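Local coordinates for putative peptidyl-arginine deiminase family protein (PDB 6B10) that probably hydrolyses agmatine to N-carbamoylputrescine and ammonia, as an agmatine deiminase of polyamine biosynthesis, at residues A[23-28]-A[83-88]; A[77-81]-A[127-132]; A[271-275]-A[320-325]. All coordinates share one frame; numbering follows the deposited sequence.

Interaction 1 stands between the other two, its centre about 13 Å from that of interaction 2 and about 14 Å from that of interaction 3. Toward interaction 2 the packing runs through M23, whose SD lies 4.1 Å from L128 CD2; toward interaction 3 it is tighter, with I88 CG2 3.4 Å from C325 CA. Interactions 2 and 3 do not touch, their nearest atoms being about 10 Å apart. The centre of interaction 3 is about 5 Å from the centre of the chain, where penteins generally place the active site. The potassium ion, held by F91, D106 and F107, is about 9 Å from the I88 side chain and about 11 Å from that of L128.

Interaction 1 of 3, residues A[23-28]-A[83-88]; sequences MLSLPH and TNDTWI
The end of strand 19-25 and the turn after it lie against the irregular segment 83-88, the backbones coming nearest at S25 and T86, whose CA atoms are 4.7 Å apart. In this pentein-type deiminase the strand is inside a mixed sheet, and 83-88 is the loop that leads from the sheet's outer strand 76-80 into helix 88-91. A small residue suits position 25: S25 points at the loop, and its OG, trans to the backbone N (chi1 178°), lies against T83 CG2 and gives a weak hydrogen bond to D85 O at 3.3 Å. The two branches of T86 do different work. Its methyl CG2 lies 3.2 Å from S25 O and also packs on P27, the two side chains crossing at about a right angle, whereas OG1 turns to W33 NE1, with which it is hydrogen-bonded. Beta-branched I88 packs on the strand part of 23-28, at M23: CG2 rests 3.4 Å from M23 O, and CD1 meets M23 CB at 4.2 Å. At the far end H28 swings its imidazole back toward the loop, where NE2 donates to T83 O. That bond from H28 NE2 to T83 O is short, 2.8 Å, yet bent, with an N-H...O angle of 130°, and NE2 stands well above the carbonyl plane of T83, 58° out of it.

Interaction 2 of 3, residues A[77-81]-A[127-132]; sequences EFFKC and KLFKEK
F79 and L128 form the centre of this strand-on-helix packing, in which helix 120-133 lies across the outer strand of a mixed sheet in the pentein fold. With CG trans to its backbone N, F79 reaches from strand to helix, and one face of its ring receives L128 CD1. This is a CH-pi contact: L128 CD1 is 4.1 Å from the centroid of the F79 ring, only 18° off the normal. The far end of the ring, CZ, comes within 3.7 Å of L128 CA, so the aromatic side chain spans the gap between the two backbones. A long aromatic side chain suits the place: the axes of the local strand and helix segments stay 10.1 Å apart, at 111° to each other, and the flat face can take a methyl. Around the ring stand longer, more polar side chains. E131 crosses F79 at about a right angle, its OE1 3.5 Å from F79 CE1 and its carboxylate plane well turned from the ring. K127 contributes the aliphatic part of its chain, CG lying 3.9 Å from C81 SG, while its ammonium end leads away from the strand. Farther out, K132 runs extended past F79 until a bend at its last torsion (chi4 72°) turns the ammonium to E77. L58, on the adjacent strand 56-61, and Y21, on strand 19-25 beyond it, pack beside K132, and the Y21 hydroxyl also hydrogen-bonds E77 OE1, helping to position the acceptor. K132 NZ meets that same oxygen, E77 OE1, nearly end-on to its C-O bond, in a salt bridge of 2.6 Å.

Interaction 3 of 3, residues A[271-275]-A[320-325]; sequences ANFVF and SLHCSC
N272 meets the turn 320-325 with its whole side chain, in the buried middle of the pentein fold just before strand 274-276. Its CB packs on S320 CB at 3.7 Å, while S320 OG is hydrogen-bonded to Y285. The next atom, CG, lies 3.4 Å from H322 CB, and the amide that it begins is set square to the imidazole, the two planes 89° apart. OD1 enters the turn and accepts from C323 N at 3.0 Å, a fairly straight bond of 158° whose donor is tilted 26° from the amide plane. ND2, at the edge of the H322 ring and 3.5 Å from C323 SG, hydrogen-bonds D209 O. The backbone joins in, for N272 O accepts from H322 N at 3.0 Å. Beyond N272, the H322 ring brings CD2 beside F273 O and is hydrogen-bonded to D209 through ND1 and to E15 through NE2. V274 adds an apolar contact, its CG2 3.7 Å from C325 SG. Asparagine suits this place because one short side chain both accepts and donates: together with its own carbonyl it satisfies two successive buried backbone N-H groups of the turn, which would tend to hold H322 and C323 in place relative to D209.

Interaction 1 of 3, residues A[23-28]-A[83-88]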
loop_
_atom_site.group_PDB
_atom_site.type_symbol
_atom_site.label_atom_id
_atom_site.label_comp_id
_atom_site.label_asym_id
_atom_site.label_seq_id
_atom_site.Cartn_x
_atom_site.Cartn_y
_atom_site.Cartn_z
ATOM N N MET A 23 6.786 1.410 -7.853
ATOM C CA MET A 23 6.110 1.327 -9.129
ATOM C C MET A 23 4.754 2.013 -9.058
ATOM O O MET A 23 4.011 1.834 -8.097
ATOM C CB MET A 23 5.954 -0.132 -9.518
ATOM C CG MET A 23 7.276 -0.887 -9.506
ATOM S SD MET A 23 7.140 -2.595 -10.048
ATOM C CE MET A 23 5.944 -3.247 -8.890
ATOM N N LEU A 24 4.451 2.810 -10.077
ATOM C CA LEU A 24 3.187 3.529 -10.169
ATOM C C LEU A 24 2.598 3.430 -11.577
ATOM O O LEU A 24 3.323 3.277 -12.565
ATOM C CB LEU A 24 3.385 5.005 -9.807
ATOM C CG LEU A 24 4.079 5.303 -8.469
ATOM C CD1 LEU A 24 5.565 5.544 -8.662
ATOM C CD2 LEU A 24 3.450 6.500 -7.762
ATOM N N SER A 25 1.277 3.521 -11.653
ATOM C CA SER A 25 0.569 3.561 -12.923
ATOM C C SER A 25 -0.005 4.959 -13.126
ATOM O O SER A 25 -0.964 5.345 -12.460
ATOM C CB SER A 25 -0.543 2.521 -12.932
ATOM O OG SER A 25 -1.267 2.568 -14.148
ATOM N N LEU A 26 0.587 5.715 -14.048
ATOM C CA LEU A 26 0.182 7.099 -14.297
ATOM C C LEU A 26 -1.296 7.256 -14.660
ATOM O O LEU A 26 -1.865 6.407 -15.352
ATOM C CB LEU A 26 1.033 7.720 -15.406
ATOM C CG LEU A 26 2.498 7.990 -15.073
ATOM C CD1 LEU A 26 3.204 8.547 -16.297
ATOM C CD2 LEU A 26 2.651 8.949 -13.899
ATOM N N PRO A 27 -1.930 8.337 -14.168
ATOM C CA PRO A 27 -3.242 8.707 -14.687
ATOM C C PRO A 27 -3.097 9.271 -16.092
ATOM O O PRO A 27 -2.132 9.976 -16.371
ATOM C CB PRO A 27 -3.724 9.798 -13.719
ATOM C CG PRO A 27 -2.816 9.733 -12.541
ATOM C CD PRO A 27 -1.514 9.216 -13.062
ATOM N N HIS A 28 -4.034 8.939 -16.969
ATOM C CA HIS A 28 -4.033 9.465 -18.333
ATOM C C HIS A 28 -5.433 9.898 -18.738
ATOM O O HIS A 28 -6.421 9.514 -18.104
ATOM C CB HIS A 28 -3.475 8.435 -19.328
ATOM C CG HIS A 28 -4.037 7.055 -19.167
ATOM N ND1 HIS A 28 -5.349 6.743 -19.457
ATOM C CD2 HIS A 28 -3.458 5.899 -18.764
ATOM C CE1 HIS A 28 -5.556 5.459 -19.229
ATOM N NE2 HIS A 28 -4.423 4.923 -18.808
ATOM N N THR A 83 -3.259 0.514 -19.816
ATOM C CA THR A 83 -3.915 0.373 -18.518
ATOM C C THR A 83 -5.026 1.416 -18.385
ATOM O O THR A 83 -5.230 2.238 -19.279
ATOM C CB THR A 83 -2.908 0.547 -17.354
ATOM O OG1 THR A 83 -3.567 0.330 -16.098
ATOM C CG2 THR A 83 -2.270 1.942 -17.373
ATOM N N ASN A 84 -5.745 1.369 -17.270
ATOM C CA ASN A 84 -6.655 2.453 -16.889
ATOM C C ASN A 84 -6.609 2.724 -15.383
ATOM O O ASN A 84 -6.371 3.856 -14.964
ATOM C CB ASN A 84 -8.091 2.189 -17.372
ATOM C CG ASN A 84 -8.579 0.785 -17.060
ATOM O OD1 ASN A 84 -7.800 -0.097 -16.690
ATOM N ND2 ASN A 84 -9.880 0.572 -17.211
ATOM N N ASP A 85 -6.817 1.679 -14.583
ATOM C CA ASP A 85 -6.685 1.753 -13.130
ATOM C C ASP A 85 -5.270 2.205 -12.748
ATOM O O ASP A 85 -4.284 1.624 -13.206
ATOM C CB ASP A 85 -6.976 0.374 -12.528
ATOM C CG ASP A 85 -7.006 0.376 -11.008
ATOM O OD1 ASP A 85 -6.785 1.434 -10.387
ATOM O OD2 ASP A 85 -7.250 -0.702 -10.429
ATOM N N THR A 86 -5.183 3.250 -11.926
ATOM C CA THR A 86 -3.898 3.748 -11.430
ATOM C C THR A 86 -3.520 3.151 -10.064
ATOM O O THR A 86 -2.386 3.294 -9.607
ATOM C CB THR A 86 -3.910 5.281 -11.301
ATOM O OG1 THR A 86 -4.955 5.681 -10.405
ATOM C CG2 THR A 86 -4.125 5.928 -12.658
ATOM N N TRP A 87 -4.470 2.488 -9.413
ATOM C CA TRP A 87 -4.249 1.967 -8.073
ATOM C C TRP A 87 -3.506 0.642 -8.155
ATOM O O TRP A 87 -4.091 -0.421 -8.006
ATOM C CB TRP A 87 -5.578 1.824 -7.330
ATOM C CG TRP A 87 -6.362 3.116 -7.264
ATOM C CD1 TRP A 87 -7.588 3.358 -7.814
ATOM C CD2 TRP A 87 -5.959 4.343 -6.631
ATOM N NE1 TRP A 87 -7.977 4.650 -7.556
ATOM C CE2 TRP A 87 -6.997 5.277 -6.832
ATOM C CE3 TRP A 87 -4.826 4.739 -5.914
ATOM C CZ2 TRP A 87 -6.937 6.583 -6.340
ATOM C CZ3 TRP A 87 -4.765 6.042 -5.425
ATOM C CH2 TRP A 87 -5.815 6.946 -5.641
ATOM N N ILE A 88 -2.202 0.730 -8.398
ATOM C CA ILE A 88 -1.377 -0.458 -8.637
ATOM C C ILE A 88 -1.246 -1.357 -7.398
ATOM O O ILE A 88 -1.068 -2.566 -7.536
ATOM C CB ILE A 88 0.014 -0.086 -9.215
ATOM C CG1 ILE A 88 0.778 -1.344 -9.652
ATOM C CG2 ILE A 88 0.848 0.701 -8.217
ATOM C CD1 ILE A 88 1.960 -1.059 -10.553
#

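Interaction 2 of 3, residues A[77-81]-A[127-132]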
loop_
_atom_site.group_PDB
_atom_site.type_symbol
_atom_site.label_atom_id
_atom_site.label_comp_id
_atom_site.label_asym_id
_atom_site.label_seq_id
_atom_site.Cartn_x
_atom_site.Cartn_y
_atom_site.Cartn_z
ATOM N N GLU A 77 12.423 5.583 -14.305
ATOM C CA GLU A 77 12.355 4.764 -15.506
ATOM C C GLU A 77 10.919 4.692 -15.970
ATOM O O GLU A 77 9.997 5.018 -15.219
ATOM C CB GLU A 77 12.908 3.364 -15.247
ATOM C CG GLU A 77 14.404 3.365 -14.990
ATOM C CD GLU A 77 14.936 2.025 -14.542
ATOM O OE1 GLU A 77 14.249 1.001 -14.739
ATOM O OE2 GLU A 77 16.058 1.999 -13.998
ATOM N N PHE A 78 10.741 4.272 -17.217
ATOM C CA PHE A 78 9.437 4.250 -17.854
ATOM C C PHE A 78 9.221 2.905 -18.527
ATOM O O PHE A 78 10.175 2.261 -18.952
ATOM C CB PHE A 78 9.338 5.378 -18.883
ATOM C CG PHE A 78 9.871 6.692 -18.388
ATOM C CD1 PHE A 78 9.114 7.488 -17.538
ATOM C CD2 PHE A 78 11.138 7.127 -18.754
ATOM C CE1 PHE A 78 9.603 8.696 -17.072
ATOM C CE2 PHE A 78 11.633 8.338 -18.293
ATOM C CZ PHE A 78 10.864 9.123 -17.451
ATOM N N PHE A 79 7.964 2.486 -18.609
ATOM C CA PHE A 79 7.610 1.221 -19.231
ATOM C C PHE A 79 6.277 1.350 -19.961
ATOM O O PHE A 79 5.232 1.528 -19.331
ATOM C CB PHE A 79 7.522 0.112 -18.184
ATOM C CG PHE A 79 7.074 -1.208 -18.743
ATOM C CD1 PHE A 79 7.930 -1.966 -19.532
ATOM C CD2 PHE A 79 5.797 -1.689 -18.493
ATOM C CE1 PHE A 79 7.520 -3.182 -20.058
ATOM C CE2 PHE A 79 5.383 -2.906 -19.014
ATOM C CZ PHE A 79 6.243 -3.652 -19.797
ATOM N N LYS A 80 6.324 1.259 -21.289
ATOM C CA LYS A 80 5.128 1.366 -22.116
ATOM C C LYS A 80 4.227 0.155 -21.902
ATOM O O LYS A 80 4.671 -0.988 -22.030
ATOM C CB LYS A 80 5.500 1.487 -23.596
ATOM N N CYS A 81 2.965 0.419 -21.569
ATOM C CA CYS A 81 1.985 -0.635 -21.308
ATOM C C CYS A 81 0.607 -0.022 -21.078
ATOM O O CYS A 81 0.471 0.933 -20.314
ATOM C CB CYS A 81 2.396 -1.449 -20.082
ATOM S SG CYS A 81 1.157 -2.623 -19.508
ATOM N N LYS A 127 3.155 -8.529 -18.802
ATOM C CA LYS A 127 3.986 -7.721 -19.697
ATOM C C LYS A 127 5.230 -7.281 -18.944
ATOM O O LYS A 127 6.348 -7.473 -19.407
ATOM C CB LYS A 127 3.289 -6.451 -20.232
ATOM C CG LYS A 127 1.766 -6.378 -20.222
ATOM C CD LYS A 127 1.107 -7.153 -21.349
ATOM C CE LYS A 127 -0.197 -6.476 -21.750
ATOM N NZ LYS A 127 -0.944 -7.231 -22.789
ATOM N N LEU A 128 5.010 -6.684 -17.776
ATOM C CA LEU A 128 6.079 -6.092 -16.984
ATOM C C LEU A 128 7.160 -7.106 -16.655
ATOM O O LEU A 128 8.350 -6.830 -16.810
ATOM C CB LEU A 128 5.503 -5.509 -15.688
ATOM C CG LEU A 128 6.481 -4.828 -14.725
ATOM C CD1 LEU A 128 7.119 -3.607 -15.365
ATOM C CD2 LEU A 128 5.776 -4.444 -13.429
ATOM N N PHE A 129 6.732 -8.277 -16.197
ATOM C CA PHE A 129 7.658 -9.312 -15.755
ATOM C C PHE A 129 8.295 -10.054 -16.928
ATOM O O PHE A 129 9.469 -10.427 -16.863
ATOM C CB PHE A 129 6.963 -10.281 -14.785
ATOM C CG PHE A 129 7.050 -9.847 -13.348
ATOM C CD1 PHE A 129 6.282 -8.793 -12.880
ATOM C CD2 PHE A 129 7.929 -10.466 -12.476
ATOM C CE1 PHE A 129 6.376 -8.376 -11.560
ATOM C CE2 PHE A 129 8.028 -10.058 -11.159
ATOM C CZ PHE A 129 7.252 -9.008 -10.701
ATOM N N LYS A 130 7.528 -10.251 -17.996
ATOM C CA LYS A 130 8.053 -10.872 -19.212
ATOM C C LYS A 130 9.070 -9.965 -19.912
ATOM O O LYS A 130 10.163 -10.410 -20.268
ATOM C CB LYS A 130 6.910 -11.234 -20.170
ATOM C CG LYS A 130 7.363 -11.923 -21.450
ATOM C CD LYS A 130 6.186 -12.477 -22.241
ATOM C CE LYS A 130 6.574 -12.820 -23.675
ATOM N NZ LYS A 130 6.654 -11.615 -24.553
ATOM N N GLU A 131 8.715 -8.692 -20.080
ATOM C CA GLU A 131 9.499 -7.765 -20.899
ATOM C C GLU A 131 10.610 -7.052 -20.138
ATOM O O GLU A 131 11.765 -7.089 -20.558
ATOM C CB GLU A 131 8.587 -6.720 -21.533
ATOM C CG GLU A 131 7.456 -7.300 -22.365
ATOM C CD GLU A 131 6.518 -6.229 -22.874
ATOM O OE1 GLU A 131 6.967 -5.070 -23.000
ATOM O OE2 GLU A 131 5.339 -6.542 -23.145
ATOM N N LYS A 132 10.275 -6.393 -19.030
ATOM C CA LYS A 132 11.283 -5.612 -18.306
ATOM C C LYS A 132 12.152 -6.460 -17.375
ATOM O O LYS A 132 13.363 -6.549 -17.574
ATOM C CB LYS A 132 10.657 -4.457 -17.530
ATOM C CG LYS A 132 11.707 -3.497 -16.995
ATOM C CD LYS A 132 11.119 -2.411 -16.121
ATOM C CE LYS A 132 12.217 -1.660 -15.381
ATOM N NZ LYS A 132 13.028 -0.770 -16.259
#

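Interaction 3 of 3, residues A[271-275]-A[320-325]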
loop_
_atom_site.group_PDB
_atom_site.type_symbol
_atom_site.label_atom_id
_atom_site.label_comp_id
_atom_site.label_asym_id
_atom_site.label_seq_id
_atom_site.Cartn_x
_atom_site.Cartn_y
_atom_site.Cartn_z
ATOM N N ALA A 271 -2.849 6.583 7.538
ATOM C CA ALA A 271 -2.322 5.215 7.487
ATOM C C ALA A 271 -1.844 4.809 6.081
ATOM O O ALA A 271 -1.069 3.862 5.934
ATOM C CB ALA A 271 -3.362 4.224 8.000
ATOM N N ASN A 272 -2.279 5.534 5.055
ATOM C CA ASN A 272 -1.906 5.225 3.670
ATOM C C ASN A 272 -0.536 5.808 3.281
ATOM O O ASN A 272 -0.358 6.338 2.176
ATOM C CB ASN A 272 -2.997 5.739 2.725
ATOM C CG ASN A 272 -3.264 4.799 1.570
ATOM O OD1 ASN A 272 -3.017 5.134 0.417
ATOM N ND2 ASN A 272 -3.779 3.619 1.874
ATOM N N PHE A 273 0.430 5.706 4.195
ATOM C CA PHE A 273 1.812 6.086 3.920
ATOM C C PHE A 273 2.535 4.977 3.160
ATOM O O PHE A 273 1.986 3.894 2.954
ATOM C CB PHE A 273 2.572 6.455 5.211
ATOM C CG PHE A 273 2.395 5.484 6.358
ATOM C CD1 PHE A 273 2.763 4.141 6.243
ATOM C CD2 PHE A 273 1.914 5.930 7.584
ATOM C CE1 PHE A 273 2.619 3.268 7.313
ATOM C CE2 PHE A 273 1.770 5.058 8.655
ATOM C CZ PHE A 273 2.128 3.727 8.520
ATOM N N VAL A 274 3.766 5.247 2.734
ATOM C CA VAL A 274 4.555 4.236 2.052
ATOM C C VAL A 274 6.014 4.295 2.470
ATOM O O VAL A 274 6.624 5.354 2.454
ATOM C CB VAL A 274 4.411 4.319 0.507
ATOM C CG1 VAL A 274 4.704 5.711 -0.008
ATOM C CG2 VAL A 274 5.312 3.295 -0.176
ATOM N N PHE A 275 6.557 3.148 2.872
ATOM C CA PHE A 275 7.977 3.049 3.176
ATOM C C PHE A 275 8.765 2.918 1.881
ATOM O O PHE A 275 8.344 2.213 0.954
ATOM C CB PHE A 275 8.279 1.838 4.046
ATOM C CG PHE A 275 8.008 2.041 5.512
ATOM C CD1 PHE A 275 8.916 2.726 6.311
ATOM C CD2 PHE A 275 6.871 1.496 6.104
ATOM C CE1 PHE A 275 8.680 2.887 7.667
ATOM C CE2 PHE A 275 6.632 1.651 7.461
ATOM C CZ PHE A 275 7.538 2.348 8.241
ATOM N N SER A 320 -5.149 6.965 -1.620
ATOM C CA SER A 320 -4.110 7.905 -1.235
ATOM C C SER A 320 -2.759 7.316 -1.648
ATOM O O SER A 320 -2.724 6.441 -2.506
ATOM C CB SER A 320 -4.214 8.211 0.263
ATOM O OG SER A 320 -3.323 9.243 0.640
ATOM N N LEU A 321 -1.667 7.784 -1.049
ATOM C CA LEU A 321 -0.316 7.477 -1.538
ATOM C C LEU A 321 -0.034 5.984 -1.659
ATOM O O LEU A 321 0.434 5.540 -2.705
ATOM C CB LEU A 321 0.763 8.138 -0.669
ATOM C CG LEU A 321 0.733 9.668 -0.513
ATOM C CD1 LEU A 321 1.860 10.120 0.399
ATOM C CD2 LEU A 321 0.820 10.390 -1.855
ATOM N N HIS A 322 -0.325 5.219 -0.604
ATOM C CA HIS A 322 -0.021 3.776 -0.575
ATOM C C HIS A 322 -0.786 3.018 -1.661
ATOM O O HIS A 322 -0.238 2.120 -2.287
ATOM C CB HIS A 322 -0.343 3.175 0.801
ATOM C CG HIS A 322 0.240 1.813 1.032
ATOM N ND1 HIS A 322 -0.540 0.686 1.177
ATOM C CD2 HIS A 322 1.523 1.396 1.161
ATOM C CE1 HIS A 322 0.234 -0.366 1.376
ATOM N NE2 HIS A 322 1.492 0.037 1.371
ATOM N N CYS A 323 -2.048 3.387 -1.871
ATOM C CA CYS A 323 -2.894 2.763 -2.899
ATOM C C CYS A 323 -2.359 2.960 -4.318
ATOM O O CYS A 323 -2.590 2.132 -5.192
ATOM C CB CYS A 323 -4.324 3.330 -2.839
ATOM S SG CYS A 323 -5.205 3.048 -1.287
ATOM N N SER A 324 -1.654 4.061 -4.544
ATOM C CA SER A 324 -1.158 4.407 -5.876
ATOM C C SER A 324 0.215 3.826 -6.230
ATOM O O SER A 324 0.772 4.171 -7.271
ATOM C CB SER A 324 -1.057 5.922 -5.996
ATOM O OG SER A 324 0.143 6.363 -5.401
ATOM N N CYS A 325 0.784 2.974 -5.384
ATOM C CA CYS A 325 2.117 2.466 -5.658
ATOM C C CYS A 325 2.309 1.038 -5.189
ATOM O O CYS A 325 1.498 0.497 -4.435
ATOM C CB CYS A 325 3.171 3.387 -5.045
ATOM S SG CYS A 325 3.158 3.510 -3.235
#